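Transketolase (Campylobacter jejuni, PDB 3L84) belongs to the transketolase family of thiamine diphosphate-binding proteins, three-domain chains whose first two domains share the THDP-binding fold. Local coordinates at residues D59-S64 with Y147-D152; I176-S181 with C234-K239; G119-V124 with Y161-L166. One frame throughout, in Å; residues are numbered along the deposited sequence. Where two conformers were deposited one is given.

In the fold
All three contacts lie in the N-terminal thiamine diphosphate binding domain, an alpha/beta fold built on a parallel sheet. Contacts 1 and 2 are strand pairs of that sheet, with centres about 10 Å apart; strands 146-151 and 175-181 are neighbours, so the two ladders are continuous, and Cys148 O meets Ile178 N at 2.8 Å, a probable hydrogen bond. Contact 3 joins two helices packed on the sheet, its centre about 11 Å from that of contact 1 and about 14 Å from that of contact 2. Ala123 CB lies 3.6 Å from Cys148 CB, and Leu177 reaches both Val120 and Cys164. Contact 3 also borders the second subunit.

Contact 1: residues D59-S64 with Y147-D152; sequences DRLVFS and YCLCGD
Tyr147 pairs with Leu61 at the start of a parallel two-strand ladder, the edge pair of the sheet in the alpha/beta thiamine diphosphate-binding domain, and sends its side chain back toward Asp59. Its CB lies 4.0 Å from Leu61 CD1, the side chains crossing at about a right angle. Chi1 of -65° sets CG anti to the carbonyl carbon, beside the backbone N that bonds Arg60 O. Farther out, CE2 comes within 3.6 Å of Asp59 OD2, which sits at the ring edge in its plane, the carboxylate turned 73° from the ring; CE1 packs on Ile176. At the tip, OH donates to a water at 2.7 Å, which donates to Asp59 OD2. Asp59 OD1 also accepts from Lys145 N, and OD2 from Lys47 N. Four backbone bonds zip the strands, ending with Ser64 N to Leu149 O (2.9 Å). In one of its two conformers, Leu149 CD2 lies over the Phe63 ring, so this CH-pi contact is less certain.

Strand 60-63 is outermost in the sheet within this chain, and strand 175-181 flanks 146-151 on its other side. Helix 30-42 packs on Leu61, Phe63 and Tyr147, while helix 118-137 meets Val62 and Cys148 on the opposite face.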
# COMPACT_ATOMS: atom_id res chain seq x y z
N ASP A 59 -26.40 12.28 -11.04
CA ASP A 59 -25.68 11.02 -11.14
C ASP A 59 -24.18 11.29 -11.10
O ASP A 59 -23.70 12.29 -11.64
CB ASP A 59 -25.99 10.31 -12.45
CG ASP A 59 -27.40 9.79 -12.54
OD1 ASP A 59 -28.12 9.63 -11.52
OD2 ASP A 59 -27.85 9.53 -13.69
N ARG A 60 -23.43 10.39 -10.48
CA ARG A 60 -21.98 10.50 -10.37
C ARG A 60 -21.37 9.50 -11.37
O ARG A 60 -21.59 8.31 -11.25
CB ARG A 60 -21.45 10.22 -8.94
CG ARG A 60 -22.10 10.96 -7.74
CD ARG A 60 -21.92 12.42 -7.88
NE ARG A 60 -22.07 13.19 -6.62
CZ ARG A 60 -23.22 13.60 -6.08
NH1 ARG A 60 -24.38 13.25 -6.62
NH2 ARG A 60 -23.24 14.41 -5.02
N LEU A 61 -20.56 9.98 -12.31
CA LEU A 61 -19.87 9.19 -13.30
C LEU A 61 -18.41 9.12 -12.92
O LEU A 61 -17.79 10.16 -12.69
CB LEU A 61 -20.02 9.83 -14.67
CG LEU A 61 -19.29 9.21 -15.85
CD1 LEU A 61 -19.76 7.80 -16.05
CD2 LEU A 61 -19.47 10.11 -17.10
N VAL A 62 -17.86 7.92 -12.82
CA VAL A 62 -16.44 7.70 -12.50
C VAL A 62 -15.76 6.84 -13.57
O VAL A 62 -16.17 5.69 -13.80
CB VAL A 62 -16.26 7.00 -11.16
CG1 VAL A 62 -14.76 6.75 -10.84
CG2 VAL A 62 -16.93 7.79 -10.00
N PHE A 63 -14.72 7.36 -14.19
CA PHE A 63 -13.83 6.57 -15.07
C PHE A 63 -12.72 5.99 -14.21
O PHE A 63 -11.76 6.69 -13.94
CB PHE A 63 -13.20 7.45 -16.16
CG PHE A 63 -14.05 7.72 -17.36
CD1 PHE A 63 -15.33 8.22 -17.25
CD2 PHE A 63 -13.51 7.58 -18.64
CE1 PHE A 63 -16.11 8.47 -18.42
CE2 PHE A 63 -14.27 7.85 -19.77
CZ PHE A 63 -15.56 8.29 -19.65
N SER A 64 -12.80 4.74 -13.78
CA SER A 64 -11.74 4.19 -12.95
C SER A 64 -10.43 4.06 -13.71
O SER A 64 -9.36 4.27 -13.16
CB SER A 64 -12.18 2.86 -12.34
OG SER A 64 -11.22 2.43 -11.38
N TYR A 147 -22.39 5.58 -11.68
CA TYR A 147 -21.91 4.79 -12.82
C TYR A 147 -20.40 4.78 -12.80
O TYR A 147 -19.76 5.83 -12.73
CB TYR A 147 -22.38 5.39 -14.15
CG TYR A 147 -23.86 5.37 -14.37
CD1 TYR A 147 -24.51 4.21 -14.80
CD2 TYR A 147 -24.64 6.51 -14.17
CE1 TYR A 147 -25.87 4.21 -15.05
CE2 TYR A 147 -26.00 6.50 -14.38
CZ TYR A 147 -26.63 5.34 -14.81
OH TYR A 147 -28.01 5.27 -15.05
N CYS A 148 -19.80 3.60 -12.88
CA CYS A 148 -18.36 3.51 -12.94
C CYS A 148 -17.95 2.69 -14.13
O CYS A 148 -18.47 1.58 -14.30
CB CYS A 148 -17.84 2.83 -11.68
SG CYS A 148 -16.07 2.60 -11.58
N LEU A 149 -17.04 3.21 -14.95
CA LEU A 149 -16.45 2.42 -16.04
C LEU A 149 -15.11 1.91 -15.59
O LEU A 149 -14.30 2.68 -15.10
CB LEU A 149 -16.26 3.26 -17.31
CG LEU A 149 -17.46 3.55 -18.20
CD1 LEU A 149 -18.65 4.14 -17.42
CD2 LEU A 149 -17.01 4.48 -19.34
N CYS A 150 -14.89 0.62 -15.73
CA CYS A 150 -13.63 0.00 -15.30
C CYS A 150 -13.14 -1.00 -16.32
O CYS A 150 -13.86 -1.34 -17.25
CB CYS A 150 -13.79 -0.63 -13.90
SG CYS A 150 -14.70 -2.19 -13.92
N GLY A 151 -11.91 -1.44 -16.14
CA GLY A 151 -11.28 -2.40 -17.00
C GLY A 151 -10.62 -3.52 -16.25
O GLY A 151 -10.71 -3.62 -15.01
N ASP A 152 -9.93 -4.38 -16.99
CA ASP A 152 -9.20 -5.51 -16.38
C ASP A 152 -8.25 -5.13 -15.27
O ASP A 152 -8.18 -5.80 -14.24
CB ASP A 152 -8.45 -6.30 -17.44
CG ASP A 152 -9.38 -7.03 -18.33
OD1 ASP A 152 -10.05 -7.94 -17.78
OD2 ASP A 152 -9.50 -6.70 -19.52
O HOH W 1 -29.40 7.49 -14.50

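Contact 2: residues I176-S181 with C234-K239; sequences ILIYDS and CLIIAK
Leu177 and Leu235 meet at the apolar centre of this parallel strand pair, part of the sheet of the alpha/beta thiamine diphosphate-binding fold. Leu235 CD1, placed by a chi2 of 70°, reaches across to the other strand, where it lies 3.9 Å from Leu177 CG and equally near Tyr179 CB. The same methyl sits close to the carbonyl oxygen of Leu177. On the other face Ile176 and Ile236 cross obliquely, Ile176 CG2 touching Ile236 CD1 at 4.1 Å, and the methyl of Ala238 continues this layer beside Ile178. Helix 217-228 packs over the isoleucine face; helix 198-204 packs over the leucine face.

Further along the leucine face, Tyr179 and Ile237 run side by side, pointing the same way, with Ile237 CG2 3.9 Å from Tyr179 CD2. Ser181 CB, from the same strand as the tyrosine, lies over one face of its ring toward the rim and also touches Ile237 CG2. The phenol's OH is hydrogen-bonded to Asp152 OD1, and Asp180 OD1 to Thr240 OG1, so both polar ends are held from outside the pair. At the exposed end Lys239 CG lies close to Ser181 O, and a water between Ser181 O and Lys239 NZ is held only by weak bonds.

Five backbone bonds join the strands, and they become less straight toward the polar end, the N-H...O angle falling to 155° for Ser181 N to Ala238 O. In that last bond, 2.9 Å long, Ser181 N stands 27° out of the plane of the Ala238 carbonyl.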
# COMPACT_ATOMS: atom_id res chain seq x y z
N ILE A 176 -23.84 1.06 -10.39
CA ILE A 176 -23.78 0.36 -11.66
C ILE A 176 -22.34 0.41 -12.17
O ILE A 176 -21.82 1.46 -12.47
CB ILE A 176 -24.77 0.95 -12.68
CG1 ILE A 176 -26.20 0.86 -12.17
CG2 ILE A 176 -24.63 0.24 -14.01
CD1 ILE A 176 -27.25 1.59 -13.01
N LEU A 177 -21.70 -0.75 -12.19
CA LEU A 177 -20.32 -0.93 -12.59
C LEU A 177 -20.30 -1.53 -13.98
O LEU A 177 -20.89 -2.59 -14.21
CB LEU A 177 -19.62 -1.85 -11.59
CG LEU A 177 -18.14 -2.11 -11.78
CD1 LEU A 177 -17.33 -0.84 -11.75
CD2 LEU A 177 -17.64 -3.09 -10.69
N ILE A 178 -19.67 -0.88 -14.92
CA ILE A 178 -19.59 -1.32 -16.30
C ILE A 178 -18.14 -1.72 -16.55
O ILE A 178 -17.23 -0.88 -16.51
CB ILE A 178 -20.03 -0.22 -17.28
CG1 ILE A 178 -21.43 0.22 -16.93
CG2 ILE A 178 -19.89 -0.72 -18.72
CD1 ILE A 178 -21.89 1.49 -17.66
N TYR A 179 -17.92 -3.01 -16.77
CA TYR A 179 -16.60 -3.61 -16.99
C TYR A 179 -16.33 -3.79 -18.48
O TYR A 179 -17.06 -4.51 -19.17
CB TYR A 179 -16.51 -4.92 -16.21
CG TYR A 179 -15.41 -5.89 -16.56
CD1 TYR A 179 -14.12 -5.48 -16.85
CD2 TYR A 179 -15.68 -7.24 -16.59
CE1 TYR A 179 -13.12 -6.39 -17.16
CE2 TYR A 179 -14.70 -8.17 -16.90
CZ TYR A 179 -13.43 -7.74 -17.19
OH TYR A 179 -12.45 -8.68 -17.48
N ASP A 180 -15.30 -3.10 -18.95
CA ASP A 180 -14.86 -3.18 -20.33
C ASP A 180 -14.01 -4.43 -20.49
O ASP A 180 -12.80 -4.44 -20.21
CB ASP A 180 -14.02 -1.93 -20.66
CG ASP A 180 -13.54 -1.93 -22.08
OD1 ASP A 180 -14.09 -2.76 -22.84
OD2 ASP A 180 -12.63 -1.15 -22.42
N SER A 181 -14.66 -5.49 -20.93
CA SER A 181 -14.01 -6.78 -21.10
C SER A 181 -13.51 -6.90 -22.54
O SER A 181 -14.25 -7.32 -23.42
CB SER A 181 -14.98 -7.89 -20.75
OG SER A 181 -14.34 -9.14 -20.88
N CYS A 234 -25.03 -3.57 -9.38
CA CYS A 234 -25.10 -4.26 -10.66
C CYS A 234 -23.83 -4.12 -11.45
O CYS A 234 -23.32 -3.01 -11.60
CB CYS A 234 -26.27 -3.71 -11.45
SG CYS A 234 -26.63 -4.56 -13.01
N LEU A 235 -23.35 -5.24 -11.97
CA LEU A 235 -22.22 -5.32 -12.86
C LEU A 235 -22.71 -5.62 -14.25
O LEU A 235 -23.44 -6.58 -14.43
CB LEU A 235 -21.24 -6.41 -12.42
CG LEU A 235 -20.09 -6.70 -13.39
CD1 LEU A 235 -19.12 -5.52 -13.37
CD2 LEU A 235 -19.33 -7.98 -13.06
N ILE A 236 -22.32 -4.80 -15.21
CA ILE A 236 -22.50 -5.08 -16.63
C ILE A 236 -21.15 -5.47 -17.19
O ILE A 236 -20.22 -4.66 -17.23
CB ILE A 236 -23.08 -3.86 -17.38
CG1 ILE A 236 -24.45 -3.51 -16.80
CG2 ILE A 236 -23.17 -4.15 -18.87
CD1 ILE A 236 -25.05 -2.18 -17.34
N ILE A 237 -21.03 -6.71 -17.62
CA ILE A 237 -19.82 -7.19 -18.29
C ILE A 237 -20.00 -6.92 -19.77
O ILE A 237 -20.82 -7.58 -20.44
CB ILE A 237 -19.58 -8.69 -18.05
CG1 ILE A 237 -19.51 -9.00 -16.55
CG2 ILE A 237 -18.33 -9.17 -18.76
CD1 ILE A 237 -19.34 -10.50 -16.23
N ALA A 238 -19.30 -5.91 -20.27
CA ALA A 238 -19.50 -5.48 -21.66
C ALA A 238 -18.34 -5.95 -22.50
O ALA A 238 -17.21 -5.51 -22.31
CB ALA A 238 -19.65 -3.98 -21.71
N LYS A 239 -18.58 -6.92 -23.38
CA LYS A 239 -17.52 -7.41 -24.25
C LYS A 239 -17.26 -6.39 -25.35
O LYS A 239 -18.17 -6.04 -26.09
CB LYS A 239 -17.91 -8.75 -24.83
CG LYS A 239 -16.78 -9.43 -25.57
CD LYS A 239 -17.06 -10.91 -25.80
CE LYS A 239 -15.94 -11.54 -26.61
NZ LYS A 239 -15.76 -10.83 -27.92
O HOH W 2 -13.36 -8.96 -26.24

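Contact 3: residues G119-V124 with Y161-L166; sequences GVANAV and YEACSL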
# COMPACT_ATOMS: atom_id res chain seq x y z
N GLY A 119 -10.71 3.95 -8.66
CA GLY A 119 -11.97 4.51 -9.10
C GLY A 119 -13.15 3.60 -8.76
O GLY A 119 -14.24 4.08 -8.47
N VAL A 120 -12.97 2.29 -8.83
CA VAL A 120 -14.01 1.36 -8.45
C VAL A 120 -14.37 1.55 -6.97
O VAL A 120 -15.56 1.64 -6.62
CB VAL A 120 -13.59 -0.11 -8.70
CG1 VAL A 120 -14.66 -1.10 -8.16
CG2 VAL A 120 -13.37 -0.34 -10.23
N ALA A 121 -13.35 1.64 -6.10
CA ALA A 121 -13.59 1.87 -4.68
C ALA A 121 -14.20 3.26 -4.47
O ALA A 121 -15.05 3.44 -3.60
CB ALA A 121 -12.29 1.69 -3.87
N ASN A 122 -13.75 4.27 -5.21
CA ASN A 122 -14.34 5.61 -5.10
C ASN A 122 -15.83 5.55 -5.46
O ASN A 122 -16.67 6.18 -4.79
CB ASN A 122 -13.71 6.59 -6.07
CG ASN A 122 -12.23 6.83 -5.83
OD1 ASN A 122 -11.72 6.84 -4.67
ND2 ASN A 122 -11.54 7.06 -6.91
N ALA A 123 -16.17 4.80 -6.50
CA ALA A 123 -17.55 4.73 -6.91
C ALA A 123 -18.42 4.05 -5.85
O ALA A 123 -19.54 4.48 -5.57
CB ALA A 123 -17.67 4.02 -8.24
N VAL A 124 -17.90 2.98 -5.25
CA VAL A 124 -18.58 2.37 -4.09
C VAL A 124 -18.76 3.41 -3.01
O VAL A 124 -19.81 3.50 -2.37
CB VAL A 124 -17.82 1.14 -3.60
CG1 VAL A 124 -18.34 0.69 -2.21
CG2 VAL A 124 -17.91 0.01 -4.63
N TYR A 161 -11.87 -5.75 -5.08
CA TYR A 161 -12.56 -6.82 -4.38
C TYR A 161 -13.04 -6.32 -3.00
O TYR A 161 -14.14 -6.61 -2.55
CB TYR A 161 -11.65 -8.03 -4.16
CG TYR A 161 -11.10 -8.71 -5.38
CD1 TYR A 161 -11.68 -9.87 -5.85
CD2 TYR A 161 -9.93 -8.28 -5.98
CE1 TYR A 161 -11.12 -10.57 -6.92
CE2 TYR A 161 -9.36 -8.95 -7.05
CZ TYR A 161 -9.95 -10.11 -7.50
OH TYR A 161 -9.34 -10.78 -8.55
N GLU A 162 -12.17 -5.54 -2.35
CA GLU A 162 -12.53 -5.01 -1.02
C GLU A 162 -13.72 -4.13 -1.11
O GLU A 162 -14.66 -4.24 -0.32
CB GLU A 162 -11.37 -4.16 -0.49
CG GLU A 162 -10.06 -4.87 -0.06
CD GLU A 162 -8.99 -3.93 0.45
OE1 GLU A 162 -9.25 -2.73 0.67
OE2 GLU A 162 -7.83 -4.37 0.63
N ALA A 163 -13.71 -3.18 -2.05
CA ALA A 163 -14.82 -2.24 -2.14
C ALA A 163 -16.13 -2.90 -2.56
O ALA A 163 -17.20 -2.59 -2.05
CB ALA A 163 -14.47 -1.11 -3.11
N CYS A 164 -16.02 -3.82 -3.51
CA CYS A 164 -17.22 -4.50 -3.99
C CYS A 164 -17.79 -5.42 -2.90
O CYS A 164 -19.01 -5.64 -2.85
CB CYS A 164 -16.92 -5.24 -5.26
SG CYS A 164 -16.65 -4.11 -6.68
N SER A 165 -16.95 -5.94 -2.02
CA SER A 165 -17.42 -6.68 -0.87
C SER A 165 -18.37 -5.80 -0.06
O SER A 165 -19.48 -6.21 0.26
CB SER A 165 -16.23 -7.12 -0.00
OG SER A 165 -16.66 -8.11 0.96
N LEU A 166 -17.94 -4.58 0.26
CA LEU A 166 -18.79 -3.66 0.98
C LEU A 166 -20.05 -3.25 0.19
O LEU A 166 -21.12 -3.04 0.79
CB LEU A 166 -17.98 -2.39 1.36
CG LEU A 166 -17.07 -2.53 2.57
CD1 LEU A 166 -16.10 -1.39 2.64
CD2 LEU A 166 -17.91 -2.56 3.84
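Ala121 and Ala163 bring two near-parallel helices of the alpha/beta thiamine diphosphate-binding domain together; the axes of the two segments pass 8.6 Å apart, inclined by 19°. The tight part is built from small groups. Ala163 CB points at the neighbouring helix and lies 3.5 Å from Ala121 CA, with the two methyls almost as near. One turn on, Val124 spreads its branches over the same alanine: CG1, anti to the backbone N (chi1 167°), comes to 3.5 Å from Ala163 O, and CG2 sits 3.9 Å from Ala163 CB. Such short residues let the backbones approach closely.

The looser part lies around this centre. Leu166 points toward the partner helix, but its CB stays 4.7 Å from Val124 CG1, and the side chain packs instead on Ile397 of helix 391-404. Tyr161 turns away, its ring meeting Tyr161 of the second subunit, and Glu162 OE2 takes a hydrogen bond from Gly158 N of that subunit. The side of Tyr161 and Glu162 is thus covered by protein at the dimer interface, rather than facing solvent. Toward the sheet, where Val120 also touches Cys150, the contact thins to Val120 CG1 against Cys164 SG at 3.9 Å.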